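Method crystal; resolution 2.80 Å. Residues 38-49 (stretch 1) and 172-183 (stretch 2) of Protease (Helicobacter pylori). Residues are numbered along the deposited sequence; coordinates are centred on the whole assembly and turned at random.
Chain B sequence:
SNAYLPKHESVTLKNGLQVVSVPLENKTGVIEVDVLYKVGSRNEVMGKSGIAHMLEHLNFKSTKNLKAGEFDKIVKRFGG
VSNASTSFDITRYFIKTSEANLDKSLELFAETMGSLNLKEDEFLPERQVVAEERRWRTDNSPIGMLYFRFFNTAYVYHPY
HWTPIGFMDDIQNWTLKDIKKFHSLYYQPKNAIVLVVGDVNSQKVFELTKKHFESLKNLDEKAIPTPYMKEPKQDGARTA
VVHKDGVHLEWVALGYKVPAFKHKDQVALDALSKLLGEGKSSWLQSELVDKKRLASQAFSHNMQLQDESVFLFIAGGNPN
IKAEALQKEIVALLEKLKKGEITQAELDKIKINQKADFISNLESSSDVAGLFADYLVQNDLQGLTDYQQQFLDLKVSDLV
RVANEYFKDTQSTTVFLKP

Stretch 1, residues 38-49: KVGSRNEVMGKS
Stretch 2, residues 172-183: QNWTLKDIKKFH

Loop 38-49 packs against residues 173-174 and the first two turns of the helix that begins at Leu176, burying 370 Å² in total. The segments run in opposite order: Val39 CA lies 9.6 Å from His183 CA, Glu44 CA 8.8 Å from Phe182 CA, and Lys48 CA 6.8 Å from Trp174 CA. The loop makes a 3-10 segment at 41-42, then a type II turn from Val45 to Lys48, closed by Lys48 N to Val45 O (2.8 Å); Gly47, at phi/psi 115/-29, suits a backbone where a CB would jam against the preceding carbonyl. The CA-to-CB bond of Lys48 points sideways; chi1 and chi2 both m, then t,t, bring Lys48 NZ to Asp178 OD2 at 2.8 Å in a salt bridge. Asp178 (chi1 m) points toward the loop, and its OD2 also accepts from Thr175 OG1 (2.7 Å). Thr175 (chi1 p) is the N-cap, its OG1 accepting from Asp178 N (3.1 Å). Trp174 (chi1 -72°, chi2 -24°) brings its ring edge to the loop, with a weak bond from Trp174 NE1 to Ser49 O (3.1 Å). One helical turn beyond Asp178, Phe182 (chi1 t, chi2 -86°) points toward the loop, its apolar ring suiting a buried place: Phe182 CE1 meets Val39 CG1 at 3.7 Å. Asn43 OD1 (chi1 m) accepts from Gly40 N (2.9 Å).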

ATOM      1  N   LYS B  38      -1.263 -22.372  -6.116  1.00 16.88           N
ATOM      2  CA  LYS B  38      -2.086 -21.193  -6.370  1.00 13.74           C
ATOM      3  C   LYS B  38      -1.758 -20.079  -5.383  1.00 21.95           C
ATOM      4  O   LYS B  38      -2.632 -19.606  -4.657  1.00 13.27           O
ATOM      5  CB  LYS B  38      -3.571 -21.547  -6.289  1.00 17.15           C
ATOM      6  CG  LYS B  38      -4.002 -22.646  -7.245  1.00 18.81           C
ATOM      7  CD  LYS B  38      -5.471 -22.986  -7.058  1.00 26.33           C
ATOM      8  CE  LYS B  38      -5.937 -24.025  -8.064  1.00 31.86           C
ATOM      9  NZ  LYS B  38      -7.354 -24.414  -7.828  1.00 44.72           N
ATOM     10  N   VAL B  39      -0.487 -19.685  -5.351  1.00 22.42           N
ATOM     11  CA  VAL B  39      -0.014 -18.629  -4.463  1.00 17.02           C
ATOM     12  C   VAL B  39       0.917 -17.679  -5.193  1.00 19.20           C
ATOM     13  O   VAL B  39       1.688 -18.092  -6.057  1.00 23.64           O
ATOM     14  CB  VAL B  39       0.753 -19.177  -3.248  1.00 25.84           C
ATOM     15  CG1 VAL B  39       0.552 -18.259  -2.052  1.00 26.32           C
ATOM     16  CG2 VAL B  39       0.332 -20.598  -2.926  1.00 39.11           C
ATOM     17  N   GLY B  40       0.859 -16.408  -4.823  1.00 20.26           N
ATOM     18  CA  GLY B  40       1.749 -15.416  -5.392  1.00 18.77           C
ATOM     19  C   GLY B  40       1.850 -14.222  -4.469  1.00 25.17           C
ATOM     20  O   GLY B  40       1.512 -14.309  -3.290  1.00 22.34           O
ATOM     21  N   SER B  41       2.311 -13.100  -5.010  1.00 29.02           N
ATOM     22  CA  SER B  41       2.423 -11.879  -4.230  1.00 21.19           C
ATOM     23  C   SER B  41       1.041 -11.303  -3.942  1.00 30.59           C
ATOM     24  O   SER B  41       0.885 -10.461  -3.057  1.00 26.93           O
ATOM     25  CB  SER B  41       3.287 -10.852  -4.962  1.00 32.99           C
ATOM     26  OG  SER B  41       2.701 -10.476  -6.196  1.00 42.26           O
ATOM     27  N   ARG B  42       0.042 -11.766  -4.691  1.00 28.72           N
ATOM     28  CA  ARG B  42      -1.323 -11.276  -4.529  1.00 31.15           C
ATOM     29  C   ARG B  42      -1.952 -11.827  -3.252  1.00 32.50           C
ATOM     30  O   ARG B  42      -2.974 -11.327  -2.782  1.00 38.94           O
ATOM     31  CB  ARG B  42      -2.182 -11.645  -5.741  1.00 30.83           C
ATOM     32  CG  ARG B  42      -2.829 -13.009  -5.635  1.00 48.27           C
ATOM     33  CD  ARG B  42      -3.750 -13.300  -6.805  1.00 42.65           C
ATOM     34  NE  ARG B  42      -4.780 -14.257  -6.421  1.00 35.36           N
ATOM     35  CZ  ARG B  42      -6.031 -13.921  -6.137  1.00 40.09           C
ATOM     36  NH1 ARG B  42      -6.405 -12.652  -6.215  1.00 47.36           N
ATOM     37  NH2 ARG B  42      -6.911 -14.849  -5.783  1.00 50.76           N
ATOM     38  N   ASN B  43      -1.333 -12.863  -2.696  1.00 29.09           N
ATOM     39  CA  ASN B  43      -1.800 -13.453  -1.450  1.00 25.07           C
ATOM     40  C   ASN B  43      -1.022 -12.923  -0.252  1.00 17.76           C
ATOM     41  O   ASN B  43      -1.128 -13.450   0.854  1.00 28.58           O
ATOM     42  CB  ASN B  43      -1.695 -14.975  -1.512  1.00 21.32           C
ATOM     43  CG  ASN B  43      -2.401 -15.558  -2.715  1.00 28.16           C
ATOM     44  OD1 ASN B  43      -1.785 -15.809  -3.753  1.00 36.40           O
ATOM     45  ND2 ASN B  43      -3.704 -15.778  -2.585  1.00 28.02           N
ATOM     46  N   GLU B  44      -0.236 -11.877  -0.480  1.00 22.13           N
ATOM     47  CA  GLU B  44       0.546 -11.260   0.585  1.00 25.38           C
ATOM     48  C   GLU B  44      -0.127  -9.996   1.101  1.00 30.56           C
ATOM     49  O   GLU B  44      -1.167  -9.574   0.589  1.00 36.17           O
ATOM     50  CB  GLU B  44       1.957 -10.929   0.097  1.00 12.74           C
ATOM     51  CG  GLU B  44       2.729 -12.117  -0.443  1.00 23.12           C
ATOM     52  CD  GLU B  44       4.051 -11.707  -1.052  1.00 32.91           C
ATOM     53  OE1 GLU B  44       4.272 -10.487  -1.207  1.00 14.74           O
ATOM     54  OE2 GLU B  44       4.869 -12.598  -1.374  1.00 48.91           O
ATOM     55  N   VAL B  45       0.478  -9.400   2.122  1.00 27.25           N
ATOM     56  CA  VAL B  45      -0.018  -8.167   2.722  1.00 28.53           C
ATOM     57  C   VAL B  45       1.161  -7.239   2.991  1.00 25.53           C
ATOM     58  O   VAL B  45       2.219  -7.696   3.429  1.00 14.76           O
ATOM     59  CB  VAL B  45      -0.783  -8.440   4.037  1.00 25.16           C
ATOM     60  CG1 VAL B  45      -1.220  -7.141   4.676  1.00 30.61           C
ATOM     61  CG2 VAL B  45      -1.989  -9.333   3.786  1.00 24.95           C
HETATM   62  N   MSE B  46       0.990  -5.945   2.723  1.00 25.67           N
HETATM   63  CA  MSE B  46       2.084  -4.994   2.900  1.00 25.35           C
HETATM   64  C   MSE B  46       2.539  -4.944   4.357  1.00 24.48           C
HETATM   65  O   MSE B  46       1.737  -4.756   5.270  1.00 25.28           O
HETATM   66  CB  MSE B  46       1.680  -3.601   2.423  1.00 15.73           C
HETATM   67  CG  MSE B  46       2.865  -2.667   2.230  1.00 16.31           C
HETATM   68 SE   MSE B  46       2.426  -1.042   1.243  0.52 25.99          SE
HETATM   69  CE  MSE B  46       1.116  -0.292   2.474  1.00 63.18           C
ATOM     70  N   GLY B  47       3.839  -5.117   4.558  1.00 23.97           N
ATOM     71  CA  GLY B  47       4.391  -5.304   5.885  1.00 24.74           C
ATOM     72  C   GLY B  47       4.969  -6.702   5.970  1.00 30.03           C
ATOM     73  O   GLY B  47       5.925  -6.954   6.703  1.00 39.38           O
ATOM     74  N   LYS B  48       4.376  -7.612   5.201  1.00 38.91           N
ATOM     75  CA  LYS B  48       4.822  -8.999   5.130  1.00 35.88           C
ATOM     76  C   LYS B  48       4.858  -9.477   3.679  1.00 34.94           C
ATOM     77  O   LYS B  48       4.402 -10.577   3.366  1.00 14.52           O
ATOM     78  CB  LYS B  48       3.905  -9.903   5.959  1.00 21.55           C
ATOM     79  CG  LYS B  48       3.858  -9.568   7.442  1.00 17.11           C
ATOM     80  CD  LYS B  48       5.220  -9.747   8.088  1.00 21.86           C
ATOM     81  CE  LYS B  48       5.169  -9.445   9.572  1.00 25.25           C
ATOM     82  NZ  LYS B  48       6.524  -9.479  10.185  1.00 34.42           N
ATOM     83  N   SER B  49       5.401  -8.642   2.795  1.00 38.24           N
ATOM     84  CA  SER B  49       5.431  -8.943   1.367  1.00 26.07           C
ATOM     85  C   SER B  49       6.723  -9.638   0.950  1.00 27.33           C
ATOM     86  O   SER B  49       7.727  -9.585   1.662  1.00 27.93           O
ATOM     87  CB  SER B  49       5.257  -7.667   0.548  1.00 18.39           C
ATOM     88  OG  SER B  49       6.416  -6.858   0.632  1.00 22.03           O
ATOM     89  N   GLN B 172      13.316  -7.482   5.587  1.00 35.76           N
ATOM     90  CA  GLN B 172      14.187  -7.329   6.742  1.00 27.81           C
ATOM     91  C   GLN B 172      13.485  -7.697   8.046  1.00 30.76           C
ATOM     92  O   GLN B 172      14.139  -8.034   9.031  1.00 49.53           O
ATOM     93  CB  GLN B 172      14.711  -5.894   6.814  1.00 25.63           C
ATOM     94  CG  GLN B 172      16.098  -5.779   7.413  1.00 50.69           C
ATOM     95  CD  GLN B 172      17.150  -6.458   6.562  1.00 45.77           C
ATOM     96  OE1 GLN B 172      17.000  -6.568   5.345  1.00 31.89           O
ATOM     97  NE2 GLN B 172      18.220  -6.922   7.199  1.00 63.38           N
ATOM     98  N   ASN B 173      12.158  -7.645   8.051  1.00 24.23           N
ATOM     99  CA  ASN B 173      11.403  -7.883   9.277  1.00 40.57           C
ATOM    100  C   ASN B 173      10.598  -9.179   9.282  1.00 40.90           C
ATOM    101  O   ASN B 173       9.716  -9.363  10.123  1.00 31.66           O
ATOM    102  CB  ASN B 173      10.467  -6.706   9.550  1.00 39.57           C
ATOM    103  CG  ASN B 173      11.195  -5.508  10.117  1.00 38.67           C
ATOM    104  OD1 ASN B 173      11.319  -5.368  11.335  1.00 45.86           O
ATOM    105  ND2 ASN B 173      11.683  -4.638   9.240  1.00 25.61           N
ATOM    106  N   TRP B 174      10.901 -10.072   8.347  1.00 35.84           N
ATOM    107  CA  TRP B 174      10.284 -11.393   8.337  1.00 23.08           C
ATOM    108  C   TRP B 174      10.622 -12.143   9.616  1.00 41.32           C
ATOM    109  O   TRP B 174      11.670 -11.916  10.218  1.00 35.60           O
ATOM    110  CB  TRP B 174      10.748 -12.212   7.132  1.00 28.19           C
ATOM    111  CG  TRP B 174      10.198 -11.767   5.813  1.00 27.27           C
ATOM    112  CD1 TRP B 174       9.043 -11.075   5.590  1.00 25.60           C
ATOM    113  CD2 TRP B 174      10.789 -11.987   4.527  1.00 34.21           C
ATOM    114  NE1 TRP B 174       8.877 -10.851   4.244  1.00 19.17           N
ATOM    115  CE2 TRP B 174       9.936 -11.401   3.570  1.00 40.19           C
ATOM    116  CE3 TRP B 174      11.957 -12.623   4.092  1.00 29.45           C
ATOM    117  CZ2 TRP B 174      10.214 -11.432   2.204  1.00 40.17           C
ATOM    118  CZ3 TRP B 174      12.229 -12.654   2.736  1.00 36.50           C
ATOM    119  CH2 TRP B 174      11.362 -12.063   1.809  1.00 38.31           C
ATOM    120  N   THR B 175       9.727 -13.032  10.029  1.00 49.38           N
ATOM    121  CA  THR B 175      10.031 -13.963  11.107  1.00 44.32           C
ATOM    122  C   THR B 175       9.806 -15.385  10.614  1.00 43.56           C
ATOM    123  O   THR B 175       9.068 -15.605   9.655  1.00 39.36           O
ATOM    124  CB  THR B 175       9.173 -13.707  12.364  1.00 34.93           C
ATOM    125  OG1 THR B 175       7.794 -13.955  12.069  1.00 35.02           O
ATOM    126  CG2 THR B 175       9.341 -12.275  12.849  1.00 27.10           C
ATOM    127  N   LEU B 176      10.453 -16.344  11.266  1.00 55.38           N
ATOM    128  CA  LEU B 176      10.288 -17.749  10.919  1.00 47.20           C
ATOM    129  C   LEU B 176       8.829 -18.165  11.081  1.00 55.80           C
ATOM    130  O   LEU B 176       8.311 -18.965  10.302  1.00 62.14           O
ATOM    131  CB  LEU B 176      11.196 -18.625  11.785  1.00 35.54           C
ATOM    132  CG  LEU B 176      11.191 -20.124  11.479  1.00 38.41           C
ATOM    133  CD1 LEU B 176      11.657 -20.379  10.053  1.00 38.51           C
ATOM    134  CD2 LEU B 176      12.060 -20.873  12.476  1.00 49.31           C
ATOM    135  N   LYS B 177       8.172 -17.602  12.092  1.00 50.74           N
ATOM    136  CA  LYS B 177       6.763 -17.875  12.345  1.00 32.08           C
ATOM    137  C   LYS B 177       5.901 -17.391  11.183  1.00 33.43           C
ATOM    138  O   LYS B 177       4.970 -18.081  10.769  1.00 39.64           O
ATOM    139  CB  LYS B 177       6.316 -17.216  13.653  1.00 36.88           C
ATOM    140  CG  LYS B 177       4.900 -17.569  14.088  1.00 51.20           C
ATOM    141  CD  LYS B 177       4.548 -16.902  15.414  1.00 70.84           C
ATOM    142  CE  LYS B 177       3.091 -17.129  15.795  1.00 70.12           C
ATOM    143  NZ  LYS B 177       2.699 -16.355  17.012  1.00 59.47           N
ATOM    144  N   ASP B 178       6.221 -16.209  10.659  1.00 38.11           N
ATOM    145  CA  ASP B 178       5.491 -15.641   9.525  1.00 38.77           C
ATOM    146  C   ASP B 178       5.521 -16.572   8.326  1.00 40.96           C
ATOM    147  O   ASP B 178       4.499 -16.826   7.689  1.00 40.20           O
ATOM    148  CB  ASP B 178       6.073 -14.283   9.126  1.00 31.26           C
ATOM    149  CG  ASP B 178       5.704 -13.182  10.094  1.00 40.95           C
ATOM    150  OD1 ASP B 178       4.583 -13.221  10.645  1.00 52.28           O
ATOM    151  OD2 ASP B 178       6.539 -12.277  10.303  1.00 40.76           O
ATOM    152  N   ILE B 179       6.711 -17.082   8.033  1.00 49.54           N
ATOM    153  CA  ILE B 179       6.931 -17.931   6.874  1.00 37.89           C
ATOM    154  C   ILE B 179       6.308 -19.314   7.058  1.00 31.24           C
ATOM    155  O   ILE B 179       5.723 -19.866   6.124  1.00 24.94           O
ATOM    156  CB  ILE B 179       8.434 -18.053   6.583  1.00 27.27           C
ATOM    157  CG1 ILE B 179       8.954 -16.719   6.049  1.00 20.90           C
ATOM    158  CG2 ILE B 179       8.716 -19.176   5.598  1.00 24.66           C
ATOM    159  CD1 ILE B 179      10.338 -16.790   5.487  1.00 51.33           C
ATOM    160  N   LYS B 180       6.416 -19.864   8.263  1.00 32.75           N
ATOM    161  CA  LYS B 180       5.777 -21.140   8.561  1.00 39.08           C
ATOM    162  C   LYS B 180       4.260 -21.026   8.426  1.00 33.93           C
ATOM    163  O   LYS B 180       3.600 -21.948   7.946  1.00 47.25           O
ATOM    164  CB  LYS B 180       6.153 -21.625   9.962  1.00 24.67           C
ATOM    165  CG  LYS B 180       7.586 -22.111  10.082  1.00 26.88           C
ATOM    166  CD  LYS B 180       7.834 -22.749  11.434  1.00 44.47           C
ATOM    167  CE  LYS B 180       9.206 -23.391  11.508  1.00 46.98           C
ATOM    168  NZ  LYS B 180       9.417 -24.060  12.822  1.00 55.73           N
ATOM    169  N   LYS B 181       3.712 -19.886   8.840  1.00 27.15           N
ATOM    170  CA  LYS B 181       2.280 -19.638   8.718  1.00 32.81           C
ATOM    171  C   LYS B 181       1.872 -19.576   7.253  1.00 33.20           C
ATOM    172  O   LYS B 181       0.909 -20.223   6.843  1.00 46.18           O
ATOM    173  CB  LYS B 181       1.893 -18.347   9.432  1.00 29.61           C
ATOM    174  N   PHE B 182       2.615 -18.800   6.471  1.00 29.00           N
ATOM    175  CA  PHE B 182       2.316 -18.611   5.056  1.00 29.33           C
ATOM    176  C   PHE B 182       2.410 -19.921   4.280  1.00 32.43           C
ATOM    177  O   PHE B 182       1.516 -20.256   3.502  1.00 39.34           O
ATOM    178  CB  PHE B 182       3.264 -17.572   4.446  1.00 33.27           C
ATOM    179  CG  PHE B 182       2.825 -17.058   3.100  1.00 39.19           C
ATOM    180  CD1 PHE B 182       3.160 -17.734   1.937  1.00 44.10           C
ATOM    181  CD2 PHE B 182       2.088 -15.889   2.999  1.00 19.26           C
ATOM    182  CE1 PHE B 182       2.762 -17.260   0.700  1.00 39.33           C
ATOM    183  CE2 PHE B 182       1.688 -15.407   1.766  1.00 17.18           C
ATOM    184  CZ  PHE B 182       2.024 -16.093   0.615  1.00 37.58           C
ATOM    185  N   HIS B 183       3.493 -20.660   4.497  1.00 31.37           N
ATOM    186  CA  HIS B 183       3.736 -21.891   3.754  1.00 29.64           C
ATOM    187  C   HIS B 183       2.695 -22.964   4.046  1.00 40.00           C
ATOM    188  O   HIS B 183       2.074 -23.497   3.127  1.00 41.16           O
ATOM    189  CB  HIS B 183       5.129 -22.439   4.058  1.00 19.82           C
ATOM    190  CG  HIS B 183       5.419 -23.738   3.374  1.00 25.31           C
ATOM    191  ND1 HIS B 183       5.284 -24.956   4.004  1.00 26.79           N
ATOM    192  CD2 HIS B 183       5.820 -24.010   2.110  1.00 29.70           C
ATOM    193  CE1 HIS B 183       5.598 -25.923   3.160  1.00 34.76           C
ATOM    194  NE2 HIS B 183       5.927 -25.375   2.004  1.00 45.29           N
TER